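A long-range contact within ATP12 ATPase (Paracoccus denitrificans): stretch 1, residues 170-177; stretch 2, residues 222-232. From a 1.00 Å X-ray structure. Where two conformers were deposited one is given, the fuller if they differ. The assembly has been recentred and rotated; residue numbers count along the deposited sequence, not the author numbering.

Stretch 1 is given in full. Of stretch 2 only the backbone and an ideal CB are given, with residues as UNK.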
# COMPACT_ATOMS: atom_id res chain seq x y z
N HIS A 170 1.95 -1.77 2.96
CA HIS A 170 0.87 -2.61 3.44
C HIS A 170 -0.22 -2.84 2.40
O HIS A 170 -0.48 -4.01 2.04
CB HIS A 170 0.31 -2.01 4.75
CG HIS A 170 -0.72 -2.86 5.40
ND1 HIS A 170 -2.02 -2.90 4.95
CD2 HIS A 170 -0.69 -3.70 6.43
CE1 HIS A 170 -2.69 -3.78 5.75
NE2 HIS A 170 -1.91 -4.29 6.68
N ASP A 171 -0.91 -1.81 1.97
CA ASP A 171 -2.06 -2.01 1.05
C ASP A 171 -1.62 -2.42 -0.34
O ASP A 171 -2.37 -3.06 -1.08
CB ASP A 171 -2.93 -0.77 0.99
CG ASP A 171 -3.72 -0.50 2.24
OD1 ASP A 171 -3.66 -1.28 3.21
OD2 ASP A 171 -4.42 0.54 2.19
N LEU A 172 -0.39 -2.05 -0.74
CA LEU A 172 0.17 -2.50 -2.01
C LEU A 172 0.37 -4.01 -2.05
O LEU A 172 0.44 -4.58 -3.14
CB LEU A 172 1.48 -1.75 -2.30
CG LEU A 172 1.32 -0.27 -2.55
CD1 LEU A 172 2.70 0.42 -2.52
CD2 LEU A 172 0.57 0.06 -3.81
N VAL A 173 0.44 -4.65 -0.88
CA VAL A 173 0.49 -6.09 -0.76
C VAL A 173 -0.90 -6.68 -0.54
O VAL A 173 -1.33 -7.59 -1.22
CB VAL A 173 1.43 -6.53 0.40
CG1 VAL A 173 1.36 -8.02 0.67
CG2 VAL A 173 2.85 -6.08 0.08
N THR A 174 -1.62 -6.17 0.48
CA THR A 174 -2.85 -6.84 0.90
C THR A 174 -3.98 -6.68 -0.06
O THR A 174 -4.82 -7.61 -0.20
CB THR A 174 -3.27 -6.41 2.33
OG1 THR A 174 -3.54 -5.01 2.29
CG2 THR A 174 -2.20 -6.68 3.35
N LEU A 175 -4.11 -5.55 -0.74
CA LEU A 175 -5.27 -5.38 -1.61
C LEU A 175 -5.14 -6.28 -2.83
O LEU A 175 -6.09 -7.05 -3.12
CB LEU A 175 -5.54 -3.89 -1.85
CG LEU A 175 -5.64 -3.00 -0.59
CD1 LEU A 175 -5.88 -1.56 -0.99
CD2 LEU A 175 -6.69 -3.48 0.41
N PRO A 176 -4.02 -6.35 -3.59
CA PRO A 176 -3.93 -7.33 -4.65
C PRO A 176 -3.64 -8.74 -4.18
O PRO A 176 -3.81 -9.71 -4.91
CB PRO A 176 -2.80 -6.77 -5.50
CG PRO A 176 -1.87 -6.04 -4.56
CD PRO A 176 -2.90 -5.39 -3.59
N GLY A 177 -3.16 -8.87 -2.94
CA GLY A 177 -2.78 -10.18 -2.41
C GLY A 177 -1.45 -10.71 -2.89
O GLY A 177 -1.29 -11.93 -3.07
N UNK A 222 -12.02 1.52 -6.83
CA UNK A 222 -11.73 2.02 -5.48
C UNK A 222 -10.41 1.45 -4.98
O UNK A 222 -9.61 2.19 -4.37
CB UNK A 222 -12.86 1.66 -4.51
N UNK A 223 -10.16 0.17 -5.20
CA UNK A 223 -8.83 -0.43 -4.94
C UNK A 223 -7.75 0.27 -5.78
O UNK A 223 -6.63 0.45 -5.25
CB UNK A 223 -8.85 -1.93 -5.25
N UNK A 224 -7.87 0.76 -7.01
CA UNK A 224 -6.79 1.49 -7.70
C UNK A 224 -6.44 2.77 -7.02
O UNK A 224 -5.27 3.10 -6.81
CB UNK A 224 -7.18 1.79 -9.15
N UNK A 225 -7.46 3.57 -6.62
CA UNK A 225 -7.16 4.85 -5.98
C UNK A 225 -6.47 4.62 -4.64
O UNK A 225 -5.57 5.37 -4.28
CB UNK A 225 -8.44 5.67 -5.79
N UNK A 226 -6.88 3.58 -3.91
CA UNK A 226 -6.23 3.24 -2.66
C UNK A 226 -4.76 2.89 -2.89
O UNK A 226 -3.86 3.29 -2.11
CB UNK A 226 -6.96 2.08 -1.98
N UNK A 227 -4.48 2.13 -3.93
CA UNK A 227 -3.09 1.75 -4.23
C UNK A 227 -2.30 2.98 -4.66
O UNK A 227 -1.12 3.12 -4.28
CB UNK A 227 -3.04 0.68 -5.32
N UNK A 228 -2.89 3.91 -5.42
CA UNK A 228 -2.23 5.17 -5.75
C UNK A 228 -1.90 5.96 -4.50
O UNK A 228 -0.85 6.60 -4.39
CB UNK A 228 -3.11 6.01 -6.68
N UNK A 229 -2.81 5.96 -3.52
CA UNK A 229 -2.55 6.68 -2.25
C UNK A 229 -1.38 6.05 -1.51
O UNK A 229 -0.55 6.78 -0.96
CB UNK A 229 -3.79 6.68 -1.36
N UNK A 230 -1.29 4.72 -1.47
CA UNK A 230 -0.16 4.09 -0.81
C UNK A 230 1.15 4.36 -1.51
O UNK A 230 2.18 4.61 -0.87
CB UNK A 230 -0.39 2.58 -0.71
N UNK A 231 1.15 4.32 -2.84
CA UNK A 231 2.32 4.64 -3.63
C UNK A 231 2.79 6.06 -3.38
O UNK A 231 3.99 6.34 -3.24
CB UNK A 231 2.03 4.44 -5.12
N UNK A 232 1.84 7.01 -3.33
CA UNK A 232 2.18 8.41 -3.03
C UNK A 232 2.85 8.53 -1.67
O UNK A 232 3.82 9.25 -1.49
CB UNK A 232 0.93 9.29 -3.07

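All eleven positions of stretch 2 have helical backbone angles, and the helix axis passes 8.8 Å from that of helix 170-174 at 142° between N-to-C directions. The direction of each CA-to-CB bond, and what stretch 1 offers there, separates the positions.

Position 222 has nothing of stretch 1 within 5.5 Å of its ideal CB; almost any helix-tolerant residue fits, and Ser-222 is deposited.

At 223 the bond points toward stretch 1, and the ideal CB lies 5.1 Å from Leu-175 CB. That gap admits a long side chain with an aliphatic stem, such as Met, Lys, Arg or Gln. The deposited Arg-223 sends its methylenes past the leucine, with Arg-223 CD 3.6 Å from Leu-175 CB, and its guanidinium lies obliquely to Leu-175 O.

Position 224 points away and 225 is out of reach, so stretch 1 sets no limit and any helix-compatible side chain would do. They are Leu-224 and Ala-225.

Position 226 points toward stretch 1, its ideal CB already 3.9 Å from Leu-175 CD1. Small residues, Ala or perhaps Ser, suit so close an approach. Ala-226 is deposited and makes this apolar contact.

At 227 the bond runs sideways, with the ideal CB 4.0 Å from Leu-172 CD2. Leu-172, Leu-175 and Pro-176 offer an apolar surface, so Leu, Ile or Met would suit. Met-227 CB lies 3.9 Å from Leu-172 CD2, and the end of the side chain comes nearer to stretch 1: Met-227 CE reaches Pro-176 CG at 4.2 Å.

Position 228 points away and 229 sideways; polar residues are acceptable, and Arg-228 and Asp-229 make no contact with stretch 1.

Position 230 points toward stretch 1, with the ideal CB 3.8 Å from Leu-172 CG and 4.5 Å from Asp-171 CB. The close approach favours Ala, Ser or Cys, and Asp-171 OD2, about 5.4 Å from the ideal CB, would tolerate a small polar group. Ser-230 packs its CB 3.8 Å from Leu-172 CG. No direct hydrogen bond crosses the stretches; water links them instead. Water 1 accepts from Asp-171 N (3.0 Å) and donates to Ser-230 OG (2.8 Å). Water 2 donates to Asp-171 OD2 (2.7 Å) and Ala-226 O (2.9 Å) and accepts from Ser-230 OG (3.1 Å).

At 231 the bond runs sideways, 4.8 Å from ideal CB to Leu-172 CD2, leaving room for many side chains. Glu-231 leads its end away, and its OE2 is hydrogen-bonded elsewhere in the structure.

Position 232 is out of reach and equally unrestricted; Arg-232 makes no contact with stretch 1.

Stretch 2 222-232: SRLAAMRDSER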
# COMPACT_ATOMS: atom_id res chain seq x y z
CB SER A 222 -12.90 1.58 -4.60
OG SER A 222 -12.77 2.07 -3.28
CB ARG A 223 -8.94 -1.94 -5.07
CG ARG A 223 -7.65 -2.66 -4.70
CD ARG A 223 -7.80 -4.12 -4.67
NE ARG A 223 -8.14 -4.75 -5.91
CZ ARG A 223 -9.33 -5.16 -6.27
NH1 ARG A 223 -10.45 -5.00 -5.55
NH2 ARG A 223 -9.47 -5.76 -7.45
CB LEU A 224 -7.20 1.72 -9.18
CG LEU A 224 -6.24 2.62 -9.98
CD1 LEU A 224 -4.83 2.06 -10.05
CD2 LEU A 224 -6.80 2.84 -11.39
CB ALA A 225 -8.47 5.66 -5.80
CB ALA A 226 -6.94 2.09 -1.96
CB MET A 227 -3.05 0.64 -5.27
CG MET A 227 -3.61 -0.68 -4.76
SD MET A 227 -3.77 -1.96 -6.02
CE MET A 227 -2.05 -2.32 -6.41
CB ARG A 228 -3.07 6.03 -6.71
CG ARG A 228 -3.19 5.51 -8.16
CD ARG A 228 -3.96 6.54 -9.00
NE ARG A 228 -4.50 6.04 -10.24
CZ ARG A 228 -3.80 6.01 -11.38
NH1 ARG A 228 -2.54 6.45 -11.24
NH2 ARG A 228 -4.24 5.56 -12.56
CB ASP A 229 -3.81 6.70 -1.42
CG ASP A 229 -4.88 7.71 -1.84
OD1 ASP A 229 -4.53 8.70 -2.54
OD2 ASP A 229 -6.07 7.50 -1.46
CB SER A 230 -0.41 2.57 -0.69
OG SER A 230 -1.44 2.25 0.19
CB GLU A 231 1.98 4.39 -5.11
CG GLU A 231 3.03 4.79 -6.10
CD GLU A 231 2.49 4.57 -7.52
OE1 GLU A 231 1.39 5.14 -7.87
OE2 GLU A 231 3.10 3.86 -8.30
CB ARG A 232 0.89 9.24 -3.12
CG ARG A 232 1.06 10.71 -2.82
CD ARG A 232 2.02 11.42 -3.75
NE ARG A 232 1.86 12.86 -3.61
CZ ARG A 232 2.74 13.74 -4.05
NH1 ARG A 232 3.84 13.35 -4.67
NH2 ARG A 232 2.49 15.04 -3.87
O HOH W 1 -0.77 1.05 2.68
O HOH W 2 -4.42 2.75 0.69
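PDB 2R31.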